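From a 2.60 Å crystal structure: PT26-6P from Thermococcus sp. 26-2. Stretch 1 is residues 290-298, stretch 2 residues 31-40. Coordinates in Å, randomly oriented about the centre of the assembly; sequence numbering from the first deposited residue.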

# COMPACT_ATOMS: atom_id res chain seq x y z
N PRO A 290 -1.26 12.59 4.07
CA PRO A 290 0.12 12.51 4.53
C PRO A 290 0.10 11.59 5.74
O PRO A 290 -0.91 11.52 6.44
CB PRO A 290 0.45 13.94 4.94
CG PRO A 290 -0.90 14.56 5.25
CD PRO A 290 -1.81 13.95 4.22
N ASN A 291 1.18 10.85 5.96
CA ASN A 291 1.24 9.91 7.07
C ASN A 291 1.83 10.59 8.31
O ASN A 291 3.04 10.86 8.37
CB ASN A 291 2.03 8.67 6.66
CG ASN A 291 2.35 7.80 7.84
OD1 ASN A 291 2.20 8.22 8.98
ND2 ASN A 291 2.81 6.58 7.57
N PRO A 292 0.96 10.87 9.30
CA PRO A 292 1.12 11.91 10.32
C PRO A 292 2.43 11.83 11.11
O PRO A 292 2.67 10.82 11.78
CB PRO A 292 -0.08 11.69 11.27
CG PRO A 292 -1.06 10.85 10.49
CD PRO A 292 -0.21 10.00 9.59
N GLY A 293 3.25 12.87 11.04
CA GLY A 293 4.44 12.95 11.88
C GLY A 293 5.31 11.71 11.77
O GLY A 293 5.80 11.19 12.77
N TYR A 294 5.49 11.23 10.56
CA TYR A 294 6.38 10.12 10.35
C TYR A 294 7.79 10.66 10.31
O TYR A 294 8.75 9.93 10.54
CB TYR A 294 6.07 9.41 9.05
CG TYR A 294 7.09 8.38 8.69
CD1 TYR A 294 7.19 7.20 9.40
CD2 TYR A 294 7.97 8.59 7.64
CE1 TYR A 294 8.14 6.25 9.08
CE2 TYR A 294 8.93 7.64 7.31
CZ TYR A 294 9.00 6.47 8.04
OH TYR A 294 9.93 5.52 7.72
N PHE A 295 7.92 11.95 10.03
CA PHE A 295 9.22 12.61 9.93
C PHE A 295 9.63 13.30 11.23
O PHE A 295 10.72 13.84 11.32
CB PHE A 295 9.22 13.63 8.81
CG PHE A 295 9.04 13.04 7.44
CD1 PHE A 295 7.79 13.00 6.82
CD2 PHE A 295 10.13 12.52 6.76
CE1 PHE A 295 7.63 12.45 5.56
CE2 PHE A 295 9.97 11.98 5.49
CZ PHE A 295 8.73 11.94 4.89
N GLN A 296 8.75 13.28 12.23
CA GLN A 296 9.08 13.76 13.57
C GLN A 296 10.47 13.25 13.93
O GLN A 296 10.74 12.07 13.73
CB GLN A 296 8.08 13.18 14.58
CG GLN A 296 6.77 13.92 14.68
CD GLN A 296 6.99 15.41 14.80
OE1 GLN A 296 7.11 16.13 13.80
NE2 GLN A 296 7.06 15.90 16.04
N PRO A 297 11.35 14.11 14.48
CA PRO A 297 11.22 15.51 14.87
C PRO A 297 11.34 16.47 13.69
O PRO A 297 11.05 17.65 13.84
CB PRO A 297 12.39 15.74 15.83
CG PRO A 297 13.18 14.47 15.86
CD PRO A 297 12.69 13.57 14.79
N ALA A 298 11.78 15.98 12.54
CA ALA A 298 11.75 16.81 11.34
C ALA A 298 10.30 17.14 10.99
O ALA A 298 9.36 16.45 11.46
CB ALA A 298 12.44 16.11 10.17
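Stretch 2, residues 31-40: LTAKLRSDFV

Stretch 2 leaves a helix, crosses a short loop and enters a strand, and over this course it follows stretch 1 in the same direction: T32 lies nearest N291 (CA to CA 6.1 Å), R36 nearest Y294 (7.0 Å) and F39 nearest Q296 (10.1 Å). The spacing widens along the pair, and at the far end the contact is made by the F39 ring. Stretch 1 has no regular secondary structure; a type II turn from N291 to Y294, with G293 at positive phi, folds its first half.

L31, in the helix, does not reach stretch 1. One residue on, T32 points toward it and makes the tightest contacts, its CG2 methyl lying 3.3 Å from P292 CD and 3.4 Å from N291 OD1. Its hydroxyl is hydrogen-bonded elsewhere in the structure. A33 points away and K34 is out of reach. L35 N donates to T32 O (2.8 Å) and R36 N to A33 O (3.0 Å). L35 points toward stretch 1, where its CB packs 3.9 Å from N291 ND2 and its carbonyl O lies 4.4 Å from Y294 CE1, oblique to the tyrosine ring.

R36 points away and forms a salt bridge within its own stretch, NH2 to D38 OD2 at 3.6 Å. S37 points toward stretch 1 but makes no close contact, and D38 is out of reach. At the start of the strand, the F39 side chain sets out sideways, yet its ring end comes nearer: CE2 approaches Q296 O to 3.4 Å, with the oxygen at the ring edge, and P297 CD to 4.0 Å, an apolar contact beside the cis peptide bond that precedes P297. V40 then lies beyond reach. No hydrogen bond links the stretches, which bury 298 Å² through packing alone.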

# COMPACT_ATOMS: atom_id res chain seq x y z
N LEU A 31 -4.35 2.31 9.04
CA LEU A 31 -3.18 1.95 8.24
C LEU A 31 -1.94 2.69 8.72
O LEU A 31 -0.86 2.12 8.80
CB LEU A 31 -3.42 2.26 6.77
CG LEU A 31 -2.51 1.48 5.82
CD1 LEU A 31 -2.75 0.00 6.05
CD2 LEU A 31 -2.80 1.82 4.38
N THR A 32 -2.11 3.97 9.03
CA THR A 32 -1.02 4.80 9.54
C THR A 32 -0.44 4.23 10.83
O THR A 32 0.78 4.16 10.97
CB THR A 32 -1.46 6.25 9.80
OG1 THR A 32 -1.56 6.96 8.57
CG2 THR A 32 -0.44 6.94 10.67
N ALA A 33 -1.31 3.84 11.76
CA ALA A 33 -0.87 3.21 13.00
C ALA A 33 0.02 2.03 12.68
O ALA A 33 1.09 1.89 13.23
CB ALA A 33 -2.05 2.76 13.81
N LYS A 34 -0.43 1.17 11.77
CA LYS A 34 0.36 0.01 11.38
C LYS A 34 1.76 0.39 10.87
O LYS A 34 2.68 -0.43 10.88
CB LYS A 34 -0.37 -0.79 10.29
CG LYS A 34 -1.58 -1.62 10.71
CD LYS A 34 -1.98 -2.56 9.55
CE LYS A 34 -3.01 -3.62 9.94
NZ LYS A 34 -4.40 -3.07 10.00
N LEU A 35 1.92 1.63 10.42
CA LEU A 35 3.18 2.06 9.82
C LEU A 35 3.98 2.96 10.75
O LEU A 35 5.01 3.48 10.35
CB LEU A 35 2.91 2.84 8.53
CG LEU A 35 2.14 2.09 7.44
CD1 LEU A 35 1.85 3.00 6.26
CD2 LEU A 35 2.92 0.87 7.00
N ARG A 36 3.48 3.18 11.96
CA ARG A 36 4.15 4.01 12.96
C ARG A 36 5.45 3.33 13.36
O ARG A 36 5.46 2.13 13.63
CB ARG A 36 3.28 4.16 14.20
CG ARG A 36 3.46 5.46 14.95
CD ARG A 36 3.05 5.33 16.42
NE ARG A 36 4.17 4.83 17.23
CZ ARG A 36 4.33 3.56 17.59
NH1 ARG A 36 3.44 2.64 17.22
NH2 ARG A 36 5.38 3.19 18.32
N SER A 37 6.54 4.09 13.38
CA SER A 37 7.81 3.50 13.80
C SER A 37 8.42 4.13 15.06
O SER A 37 8.02 5.20 15.51
CB SER A 37 8.83 3.54 12.66
OG SER A 37 9.65 2.38 12.68
N ASP A 38 9.38 3.42 15.62
CA ASP A 38 10.22 3.97 16.66
C ASP A 38 11.62 4.10 16.12
O ASP A 38 12.01 3.39 15.18
CB ASP A 38 10.23 3.05 17.88
CG ASP A 38 9.16 3.43 18.88
OD1 ASP A 38 8.84 4.64 18.96
OD2 ASP A 38 8.64 2.53 19.58
N PHE A 39 12.39 5.01 16.70
CA PHE A 39 13.76 5.20 16.28
C PHE A 39 14.70 4.12 16.80
O PHE A 39 14.55 3.62 17.91
CB PHE A 39 14.26 6.58 16.70
CG PHE A 39 13.92 7.65 15.72
CD1 PHE A 39 14.54 7.70 14.49
CD2 PHE A 39 12.97 8.62 16.03
CE1 PHE A 39 14.24 8.69 13.58
CE2 PHE A 39 12.66 9.61 15.13
CZ PHE A 39 13.29 9.65 13.90
N VAL A 40 15.66 3.75 15.98
CA VAL A 40 16.63 2.75 16.33
C VAL A 40 17.99 3.26 15.89
O VAL A 40 18.10 3.95 14.88
CB VAL A 40 16.31 1.42 15.63
CG1 VAL A 40 17.50 0.46 15.68
CG2 VAL A 40 15.09 0.80 16.28